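Long-range contacts in Rho GTPase activating protein 15 (Homo sapiens, PDB 3BYI), which stimulates GTP hydrolysis by Rho-type GTPases, RAC1 among them, through its all-helical RhoGAP domain, turning them to the inactive GDP-bound state: residues A[17-25]-A[98-107]; A[147-158]-A[203-212]. All coordinates share one frame; numbering follows the deposited sequence.

Contact 1: A[17-25]-A[98-107]; sequences DQIFGSHLH and MFFRELPEPL
With CG anti to the backbone N (chi1 -155°), the ring of H23 lies alongside the E105 side chain, which is likewise anti at chi1, extended beyond CG, and points the same way. H23 NE2 donates to E105 OE1 at 2.8 Å, reaching the anti side of the carboxylate from within the plane of the imidazole. H23 is also the N-cap of helix 24-31: its ND1 accepts from H25 N at 3.0 Å, and these two in-plane bonds fix the ring's rotation. P104 packs its CG 3.3 Å from H23 N. Along the loop, F99 presents its ring edge to the face of F20 in a T-shaped pair, planes at 86°. G21, in the type II turn from I19 to S22, brings its CA to 3.2 Å from E102 O, a CA-H...O contact. One water bridges G21 N and F99 O, another L24 N and E105 O. Within the helical RhoGAP domain, away from the predicted arginine finger, the loop ahead of helix 24-31 thus packs against the last turn of helix 89-102 and residues 103-107; helix 63-74 flanks F20 and supplies R70, the salt-bridge partner of E102, while L107 continues onto helices 141-159 and 168-180.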
loop_
_atom_site.group_PDB
_atom_site.type_symbol
_atom_site.label_atom_id
_atom_site.label_comp_id
_atom_site.label_asym_id
_atom_site.label_seq_id
_atom_site.Cartn_x
_atom_site.Cartn_y
_atom_site.Cartn_z
ATOM N N ASP A 17 16.992 2.111 -10.586
ATOM C CA ASP A 17 15.529 1.815 -10.683
ATOM C C ASP A 17 15.164 0.469 -10.059
ATOM O O ASP A 17 14.323 -0.282 -10.574
ATOM C CB ASP A 17 15.032 1.836 -12.123
ATOM C CG ASP A 17 14.382 3.138 -12.511
ATOM O OD1 ASP A 17 13.777 3.787 -11.656
ATOM O OD2 ASP A 17 14.445 3.481 -13.709
ATOM N N GLN A 18 15.793 0.192 -8.927
ATOM C CA GLN A 18 15.815 -1.135 -8.356
ATOM C C GLN A 18 14.477 -1.570 -7.724
ATOM O O GLN A 18 14.082 -2.709 -7.910
ATOM C CB GLN A 18 16.948 -1.208 -7.329
ATOM C CG GLN A 18 17.338 -2.625 -6.962
ATOM C CD GLN A 18 17.819 -3.425 -8.156
ATOM O OE1 GLN A 18 18.765 -3.033 -8.825
ATOM N NE2 GLN A 18 17.162 -4.549 -8.430
ATOM N N ILE A 19 13.793 -0.671 -7.002
ATOM C CA ILE A 19 12.678 -1.057 -6.106
ATOM C C ILE A 19 11.312 -0.714 -6.676
ATOM O O ILE A 19 10.414 -1.559 -6.743
ATOM C CB ILE A 19 12.800 -0.399 -4.699
ATOM C CG1 ILE A 19 14.173 -0.664 -4.056
ATOM C CG2 ILE A 19 11.702 -0.904 -3.771
ATOM C CD1 ILE A 19 14.477 -2.109 -3.810
ATOM N N PHE A 20 11.134 0.551 -7.030
ATOM C CA PHE A 20 9.828 1.023 -7.471
ATOM C C PHE A 20 9.621 0.476 -8.880
ATOM O O PHE A 20 10.554 0.504 -9.689
ATOM C CB PHE A 20 9.746 2.540 -7.458
ATOM C CG PHE A 20 9.506 3.140 -6.091
ATOM C CD1 PHE A 20 10.446 3.010 -5.073
ATOM C CD2 PHE A 20 8.359 3.877 -5.834
ATOM C CE1 PHE A 20 10.216 3.591 -3.794
ATOM C CE2 PHE A 20 8.157 4.474 -4.557
ATOM C CZ PHE A 20 9.090 4.316 -3.563
ATOM N N GLY A 21 8.418 -0.050 -9.132
ATOM C CA GLY A 21 8.050 -0.610 -10.421
ATOM C C GLY A 21 8.390 -2.079 -10.602
ATOM O O GLY A 21 8.144 -2.628 -11.674
ATOM N N SER A 22 9.021 -2.700 -9.598
ATOM C CA SER A 22 9.302 -4.138 -9.621
ATOM C C SER A 22 8.152 -4.852 -8.928
ATOM O O SER A 22 7.559 -4.316 -7.985
ATOM C CB SER A 22 10.627 -4.479 -8.907
ATOM O OG SER A 22 11.748 -3.856 -9.513
ATOM N N HIS A 23 7.868 -6.080 -9.370
ATOM C CA HIS A 23 6.869 -6.925 -8.729
ATOM C C HIS A 23 7.181 -7.060 -7.255
ATOM O O HIS A 23 8.347 -7.181 -6.878
ATOM C CB HIS A 23 6.825 -8.346 -9.352
ATOM C CG HIS A 23 5.496 -9.034 -9.168
ATOM N ND1 HIS A 23 5.179 -9.778 -8.047
ATOM C CD2 HIS A 23 4.384 -9.031 -9.940
ATOM C CE1 HIS A 23 3.946 -10.235 -8.162
ATOM N NE2 HIS A 23 3.442 -9.796 -9.301
ATOM N N LEU A 24 6.138 -7.070 -6.432
ATOM C CA LEU A 24 6.262 -7.337 -4.993
ATOM C C LEU A 24 7.142 -8.577 -4.755
ATOM O O LEU A 24 7.978 -8.596 -3.878
ATOM C CB LEU A 24 4.857 -7.526 -4.371
ATOM C CG LEU A 24 4.797 -7.775 -2.846
ATOM C CD1 LEU A 24 5.325 -6.566 -2.059
ATOM C CD2 LEU A 24 3.411 -8.173 -2.428
ATOM N N HIS A 25 6.973 -9.591 -5.597
ATOM C CA HIS A 25 7.660 -10.875 -5.448
ATOM C C HIS A 25 9.142 -10.804 -5.721
ATOM O O HIS A 25 9.916 -11.495 -5.066
ATOM C CB HIS A 25 7.013 -11.923 -6.334
ATOM C CG HIS A 25 5.588 -12.199 -5.955
ATOM N ND1 HIS A 25 4.895 -13.301 -6.396
ATOM C CD2 HIS A 25 4.742 -11.527 -5.143
ATOM C CE1 HIS A 25 3.676 -13.287 -5.899
ATOM N NE2 HIS A 25 3.554 -12.214 -5.138
ATOM N N MET A 98 2.687 5.595 -3.346
ATOM C CA MET A 98 3.332 5.555 -4.666
ATOM C C MET A 98 3.995 4.199 -4.932
ATOM O O MET A 98 3.977 3.722 -6.066
ATOM C CB MET A 98 4.392 6.674 -4.800
ATOM C CG MET A 98 5.077 6.693 -6.139
ATOM S SD MET A 98 6.224 8.052 -6.425
ATOM C CE MET A 98 5.017 9.358 -6.751
ATOM N N PHE A 99 4.589 3.610 -3.898
ATOM C CA PHE A 99 5.175 2.276 -3.987
ATOM C C PHE A 99 4.107 1.282 -4.392
ATOM O O PHE A 99 4.272 0.547 -5.360
ATOM C CB PHE A 99 5.850 1.869 -2.662
ATOM C CG PHE A 99 6.336 0.435 -2.640
ATOM C CD1 PHE A 99 7.555 0.092 -3.236
ATOM C CD2 PHE A 99 5.570 -0.565 -2.044
ATOM C CE1 PHE A 99 7.983 -1.187 -3.225
ATOM C CE2 PHE A 99 5.990 -1.896 -2.052
ATOM C CZ PHE A 99 7.189 -2.210 -2.603
ATOM N N PHE A 100 2.980 1.292 -3.690
ATOM C CA PHE A 100 1.907 0.362 -4.016
ATOM C C PHE A 100 1.277 0.613 -5.394
ATOM O O PHE A 100 0.922 -0.333 -6.118
ATOM C CB PHE A 100 0.855 0.362 -2.932
ATOM C CG PHE A 100 1.294 -0.356 -1.690
ATOM C CD1 PHE A 100 1.606 0.353 -0.532
ATOM C CD2 PHE A 100 1.429 -1.733 -1.693
ATOM C CE1 PHE A 100 2.034 -0.311 0.600
ATOM C CE2 PHE A 100 1.821 -2.408 -0.564
ATOM C CZ PHE A 100 2.127 -1.701 0.586
ATOM N N ARG A 101 1.179 1.892 -5.775
ATOM C CA ARG A 101 0.643 2.259 -7.088
ATOM C C ARG A 101 1.582 1.858 -8.225
ATOM O O ARG A 101 1.115 1.597 -9.316
ATOM C CB ARG A 101 0.325 3.776 -7.189
ATOM C CG ARG A 101 -0.981 4.198 -6.491
ATOM C CD ARG A 101 -1.041 5.727 -6.197
ATOM N NE ARG A 101 -2.120 6.028 -5.244
ATOM C CZ ARG A 101 -2.204 7.116 -4.468
ATOM N NH1 ARG A 101 -1.291 8.080 -4.506
ATOM N NH2 ARG A 101 -3.236 7.250 -3.642
ATOM N N GLU A 102 2.886 1.821 -7.958
ATOM C CA GLU A 102 3.880 1.545 -9.013
ATOM C C GLU A 102 4.205 0.052 -9.136
ATOM O O GLU A 102 4.871 -0.317 -10.048
ATOM C CB GLU A 102 5.145 2.421 -8.810
ATOM C CG GLU A 102 5.938 2.602 -10.086
ATOM C CD GLU A 102 7.023 3.630 -9.976
ATOM O OE1 GLU A 102 6.952 4.507 -9.095
ATOM O OE2 GLU A 102 7.971 3.541 -10.784
ATOM N N LEU A 103 3.720 -0.798 -8.232
ATOM C CA LEU A 103 3.892 -2.240 -8.362
ATOM C C LEU A 103 3.355 -2.611 -9.707
ATOM O O LEU A 103 2.351 -2.080 -10.084
ATOM C CB LEU A 103 3.098 -2.948 -7.267
ATOM C CG LEU A 103 3.684 -2.845 -5.856
ATOM C CD1 LEU A 103 2.811 -3.553 -4.847
ATOM C CD2 LEU A 103 5.032 -3.448 -5.852
ATOM N N PRO A 104 4.038 -3.477 -10.483
ATOM C CA PRO A 104 3.432 -3.862 -11.765
ATOM C C PRO A 104 2.090 -4.595 -11.649
ATOM O O PRO A 104 1.312 -4.594 -12.591
ATOM C CB PRO A 104 4.482 -4.781 -12.411
ATOM C CG PRO A 104 5.332 -5.230 -11.307
ATOM C CD PRO A 104 5.339 -4.123 -10.284
ATOM N N GLU A 105 1.883 -5.300 -10.542
ATOM C CA GLU A 105 0.620 -5.952 -10.253
ATOM C C GLU A 105 0.226 -5.377 -8.889
ATOM O O GLU A 105 1.097 -5.127 -8.043
ATOM C CB GLU A 105 0.780 -7.474 -10.198
ATOM C CG GLU A 105 -0.553 -8.224 -10.103
ATOM C CD GLU A 105 -0.415 -9.737 -9.874
ATOM O OE1 GLU A 105 0.657 -10.220 -9.416
ATOM O OE2 GLU A 105 -1.412 -10.449 -10.154
ATOM N N PRO A 106 -1.071 -5.087 -8.691
ATOM C CA PRO A 106 -1.476 -4.615 -7.367
ATOM C C PRO A 106 -1.288 -5.620 -6.218
ATOM O O PRO A 106 -1.191 -6.822 -6.443
ATOM C CB PRO A 106 -2.968 -4.211 -7.563
ATOM C CG PRO A 106 -3.376 -4.712 -8.898
ATOM C CD PRO A 106 -2.166 -5.074 -9.681
ATOM N N LEU A 107 -1.268 -5.104 -4.979
ATOM C CA LEU A 107 -1.144 -5.950 -3.789
ATOM C C LEU A 107 -2.181 -7.077 -3.796
ATOM O O LEU A 107 -1.882 -8.211 -3.428
ATOM C CB LEU A 107 -1.285 -5.120 -2.510
ATOM C CG LEU A 107 -1.062 -5.823 -1.150
ATOM C CD1 LEU A 107 0.304 -6.468 -1.078
ATOM C CD2 LEU A 107 -1.281 -4.840 0.040
HETATM O O HOH W 1 9.792 2.376 -12.432
HETATM O O HOH W 2 6.662 -0.201 -6.752
HETATM O O HOH W 3 3.154 -6.771 -7.338
#

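Contact 2: A[147-158]-A[203-212]; sequences MKVLFGHLTKIV and MLSEYSKIFG
F151 interlocks with L204 and Y207: it is a knob among M203, L204, Y207 and F211; L204 fills a hole formed by F151, L154, T155 and V158, pressing CD1 tightly against L154 CB at 3.5 Å; Y207 is a knob among K148, F151, G152 and T155, its OH 3.3 Å from K148 CG. CH-pi contacts follow: M203 CB stands 3.7 Å from the centroid of the F151 ring, almost straight above its face, with M203 SD oblique to the same ring. K148 CA lies over one face of F211 and G152 CA over the Y207 ring (CA to centroid 3.7 Å), each toward the rim. Such knobs-into-holes packing joins the end of helix 189-205 and helix 207-211 to helix 141-159 within the RhoGAP domain; the axes of residues 147-158 and 207-211 run nearly antiparallel (signed crossing angle -165°), 10.7 Å apart at closest approach. A CB on G152 would clash with Y207 OH. Replacing Y207 by an alanine would probably open a gap over G152 and strip K148 CG of its hydroxyl neighbour. Among polar contacts, K148, fully extended with CG anti to its own N (chi1 -170°), carries NZ to F211 O at 3.1 Å, nearly in line with the carbonyl bond.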
loop_
_atom_site.group_PDB
_atom_site.type_symbol
_atom_site.label_atom_id
_atom_site.label_comp_id
_atom_site.label_asym_id
_atom_site.label_seq_id
_atom_site.Cartn_x
_atom_site.Cartn_y
_atom_site.Cartn_z
ATOM N N MET A 147 -0.184 -7.312 3.245
ATOM C CA MET A 147 -1.531 -6.915 3.655
ATOM C C MET A 147 -1.678 -6.880 5.152
ATOM O O MET A 147 -2.237 -5.942 5.699
ATOM C CB MET A 147 -2.587 -7.890 3.114
ATOM C CG MET A 147 -2.900 -7.693 1.643
ATOM S SD MET A 147 -4.158 -8.823 1.135
ATOM C CE MET A 147 -3.943 -8.799 -0.660
ATOM N N LYS A 148 -1.204 -7.917 5.828
ATOM C CA LYS A 148 -1.313 -7.955 7.293
ATOM C C LYS A 148 -0.603 -6.774 7.947
ATOM O O LYS A 148 -1.166 -6.095 8.796
ATOM C CB LYS A 148 -0.752 -9.250 7.843
ATOM C CG LYS A 148 -1.044 -9.451 9.322
ATOM C CD LYS A 148 -0.492 -10.742 9.840
ATOM C CE LYS A 148 -0.855 -10.945 11.327
ATOM N NZ LYS A 148 -0.914 -12.418 11.640
ATOM N N VAL A 149 0.635 -6.528 7.540
ATOM C CA VAL A 149 1.410 -5.424 8.084
ATOM C C VAL A 149 0.719 -4.057 7.770
ATOM O O VAL A 149 0.561 -3.221 8.662
ATOM C CB VAL A 149 2.895 -5.511 7.586
ATOM C CG1 VAL A 149 3.626 -4.218 7.755
ATOM C CG2 VAL A 149 3.662 -6.637 8.308
ATOM N N LEU A 150 0.305 -3.835 6.526
ATOM C CA LEU A 150 -0.312 -2.566 6.165
ATOM C C LEU A 150 -1.681 -2.368 6.856
ATOM O O LEU A 150 -1.916 -1.366 7.487
ATOM C CB LEU A 150 -0.428 -2.434 4.646
ATOM C CG LEU A 150 -1.118 -1.170 4.132
ATOM C CD1 LEU A 150 -0.325 0.101 4.407
ATOM C CD2 LEU A 150 -1.395 -1.346 2.679
ATOM N N PHE A 151 -2.589 -3.321 6.737
ATOM C CA PHE A 151 -3.882 -3.188 7.404
ATOM C C PHE A 151 -3.772 -3.119 8.938
ATOM O O PHE A 151 -4.519 -2.403 9.577
ATOM C CB PHE A 151 -4.836 -4.287 6.942
ATOM C CG PHE A 151 -5.321 -4.075 5.536
ATOM C CD1 PHE A 151 -4.938 -4.922 4.508
ATOM C CD2 PHE A 151 -6.135 -2.996 5.247
ATOM C CE1 PHE A 151 -5.364 -4.705 3.215
ATOM C CE2 PHE A 151 -6.556 -2.754 3.958
ATOM C CZ PHE A 151 -6.165 -3.614 2.936
ATOM N N GLY A 152 -2.840 -3.861 9.511
ATOM C CA GLY A 152 -2.593 -3.818 10.958
ATOM C C GLY A 152 -2.200 -2.409 11.379
ATOM O O GLY A 152 -2.691 -1.897 12.357
ATOM N N HIS A 153 -1.309 -1.793 10.603
ATOM C CA HIS A 153 -0.937 -0.392 10.777
ATOM C C HIS A 153 -2.127 0.554 10.672
ATOM O O HIS A 153 -2.258 1.519 11.440
ATOM C CB HIS A 153 0.098 -0.024 9.691
ATOM C CG HIS A 153 0.373 1.447 9.567
ATOM N ND1 HIS A 153 0.908 2.204 10.591
ATOM C CD2 HIS A 153 0.200 2.293 8.534
ATOM C CE1 HIS A 153 1.057 3.454 10.185
ATOM N NE2 HIS A 153 0.625 3.537 8.941
ATOM N N LEU A 154 -2.959 0.320 9.658
ATOM C CA LEU A 154 -4.088 1.202 9.403
ATOM C C LEU A 154 -5.128 1.128 10.501
ATOM O O LEU A 154 -5.829 2.102 10.733
ATOM C CB LEU A 154 -4.710 0.955 8.001
ATOM C CG LEU A 154 -3.787 1.235 6.776
ATOM C CD1 LEU A 154 -4.477 0.830 5.469
ATOM C CD2 LEU A 154 -3.375 2.690 6.748
ATOM N N THR A 155 -5.242 -0.011 11.187
ATOM C CA THR A 155 -6.160 -0.075 12.332
ATOM C C THR A 155 -5.750 0.939 13.422
ATOM O O THR A 155 -6.622 1.449 14.165
ATOM C CB THR A 155 -6.300 -1.465 12.949
ATOM O OG1 THR A 155 -5.088 -1.838 13.631
ATOM C CG2 THR A 155 -6.655 -2.468 11.904
ATOM N N LYS A 156 -4.453 1.224 13.512
ATOM C CA LYS A 156 -3.966 2.219 14.467
ATOM C C LYS A 156 -4.304 3.670 14.046
ATOM O O LYS A 156 -4.405 4.566 14.884
ATOM C CB LYS A 156 -2.458 2.064 14.705
ATOM C CG LYS A 156 -2.068 0.706 15.282
ATOM C CD LYS A 156 -0.601 0.611 15.445
ATOM C CE LYS A 156 -0.147 -0.722 16.046
ATOM N NZ LYS A 156 1.339 -0.680 16.341
ATOM N N ILE A 157 -4.478 3.893 12.756
ATOM C CA ILE A 157 -4.929 5.179 12.243
ATOM C C ILE A 157 -6.373 5.378 12.646
ATOM O O ILE A 157 -6.770 6.460 13.108
ATOM C CB ILE A 157 -4.770 5.257 10.687
ATOM C CG1 ILE A 157 -3.295 5.013 10.286
ATOM C CG2 ILE A 157 -5.288 6.602 10.132
ATOM C CD1 ILE A 157 -2.313 6.000 10.835
ATOM N N VAL A 158 -7.151 4.317 12.491
ATOM C CA VAL A 158 -8.576 4.361 12.803
ATOM C C VAL A 158 -8.798 4.614 14.293
ATOM O O VAL A 158 -9.611 5.443 14.666
ATOM C CB VAL A 158 -9.280 3.018 12.368
ATOM C CG1 VAL A 158 -10.734 2.958 12.909
ATOM C CG2 VAL A 158 -9.240 2.850 10.850
ATOM N N MET A 203 -11.248 -5.348 5.253
ATOM C CA MET A 203 -9.941 -5.810 5.690
ATOM C C MET A 203 -9.442 -4.977 6.868
ATOM O O MET A 203 -8.718 -5.455 7.745
ATOM C CB MET A 203 -8.906 -5.737 4.566
ATOM C CG MET A 203 -9.267 -6.487 3.292
ATOM S SD MET A 203 -8.824 -8.202 3.295
ATOM C CE MET A 203 -7.054 -8.069 3.383
ATOM N N LEU A 204 -9.850 -3.717 6.886
ATOM C CA LEU A 204 -9.504 -2.800 7.964
ATOM C C LEU A 204 -10.380 -3.021 9.207
ATOM O O LEU A 204 -9.865 -3.262 10.304
ATOM C CB LEU A 204 -9.702 -1.383 7.466
ATOM C CG LEU A 204 -9.169 -0.208 8.259
ATOM C CD1 LEU A 204 -7.768 -0.478 8.872
ATOM C CD2 LEU A 204 -9.147 0.961 7.263
ATOM N N SER A 205 -11.696 -2.947 9.029
ATOM C CA SER A 205 -12.603 -3.012 10.168
ATOM C C SER A 205 -12.671 -4.417 10.815
ATOM O O SER A 205 -13.019 -4.537 11.969
ATOM C CB SER A 205 -14.004 -2.511 9.777
ATOM O OG SER A 205 -14.599 -3.372 8.826
ATOM N N GLU A 206 -12.344 -5.464 10.069
ATOM C CA GLU A 206 -12.371 -6.822 10.606
ATOM C C GLU A 206 -10.992 -7.450 10.565
ATOM O O GLU A 206 -10.852 -8.669 10.462
ATOM C CB GLU A 206 -13.370 -7.695 9.850
ATOM C CG GLU A 206 -14.824 -7.219 9.925
ATOM C CD GLU A 206 -15.438 -7.312 11.315
ATOM O OE1 GLU A 206 -14.808 -7.881 12.237
ATOM O OE2 GLU A 206 -16.571 -6.812 11.485
ATOM N N TYR A 207 -9.980 -6.602 10.676
ATOM C CA TYR A 207 -8.580 -7.020 10.675
ATOM C C TYR A 207 -8.309 -8.227 11.579
ATOM O O TYR A 207 -7.698 -9.197 11.168
ATOM C CB TYR A 207 -7.699 -5.862 11.175
ATOM C CG TYR A 207 -6.236 -6.263 11.322
ATOM C CD1 TYR A 207 -5.398 -6.320 10.207
ATOM C CD2 TYR A 207 -5.710 -6.620 12.549
ATOM C CE1 TYR A 207 -4.088 -6.705 10.317
ATOM C CE2 TYR A 207 -4.395 -7.019 12.664
ATOM C CZ TYR A 207 -3.585 -7.066 11.541
ATOM O OH TYR A 207 -2.256 -7.432 11.641
ATOM N N SER A 208 -8.753 -8.126 12.834
ATOM C CA SER A 208 -8.440 -9.129 13.843
ATOM C C SER A 208 -8.979 -10.475 13.460
ATOM O O SER A 208 -8.274 -11.459 13.570
ATOM C CB SER A 208 -8.989 -8.741 15.214
ATOM O OG SER A 208 -8.267 -7.649 15.751
ATOM N N LYS A 209 -10.224 -10.528 12.998
ATOM C CA LYS A 209 -10.801 -11.824 12.609
ATOM C C LYS A 209 -10.225 -12.322 11.278
ATOM O O LYS A 209 -10.179 -13.523 11.052
ATOM C CB LYS A 209 -12.326 -11.804 12.559
ATOM C CG LYS A 209 -12.982 -11.334 13.836
ATOM C CD LYS A 209 -14.475 -11.657 13.876
ATOM C CE LYS A 209 -15.143 -10.964 15.043
ATOM N N ILE A 210 -9.801 -11.424 10.391
ATOM C CA ILE A 210 -9.291 -11.851 9.082
ATOM C C ILE A 210 -7.839 -12.308 9.208
ATOM O O ILE A 210 -7.471 -13.347 8.693
ATOM C CB ILE A 210 -9.434 -10.746 7.991
ATOM C CG1 ILE A 210 -10.919 -10.524 7.659
ATOM C CG2 ILE A 210 -8.652 -11.108 6.720
ATOM C CD1 ILE A 210 -11.191 -9.227 6.953
ATOM N N PHE A 211 -7.038 -11.542 9.938
ATOM C CA PHE A 211 -5.599 -11.767 10.034
ATOM C C PHE A 211 -5.141 -12.343 11.376
ATOM O O PHE A 211 -3.964 -12.639 11.540
ATOM C CB PHE A 211 -4.855 -10.444 9.804
ATOM C CG PHE A 211 -4.905 -9.964 8.383
ATOM C CD1 PHE A 211 -5.838 -9.017 7.987
ATOM C CD2 PHE A 211 -4.024 -10.482 7.432
ATOM C CE1 PHE A 211 -5.900 -8.579 6.690
ATOM C CE2 PHE A 211 -4.077 -10.041 6.125
ATOM C CZ PHE A 211 -5.027 -9.093 5.753
ATOM N N GLY A 212 -6.046 -12.455 12.350
ATOM C CA GLY A 212 -5.689 -12.938 13.701
ATOM C C GLY A 212 -5.158 -11.835 14.610
ATOM O O GLY A 212 -4.324 -11.018 14.190
#

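Overall arrangement
Helix 141-159 is common ground: it provides one side of contact 2, and its M147 and L150 also meet L107 and F100 from the segment of contact 1. The two contacts lie on opposite sides of the chain's centre, about 21 Å between their centres, and both are only partly buried. Contact 1 joins a loop to a helix end, so capping, a histidine-carboxylate hydrogen bond and bridging waters accompany its aromatic pair. Contact 2 sets helix against helix near the C-terminus and relies chiefly on interdigitated apolar and aromatic groups. It also lies nearer the predicted arginine finger R58, whose side chain is about 11 Å from that of L154.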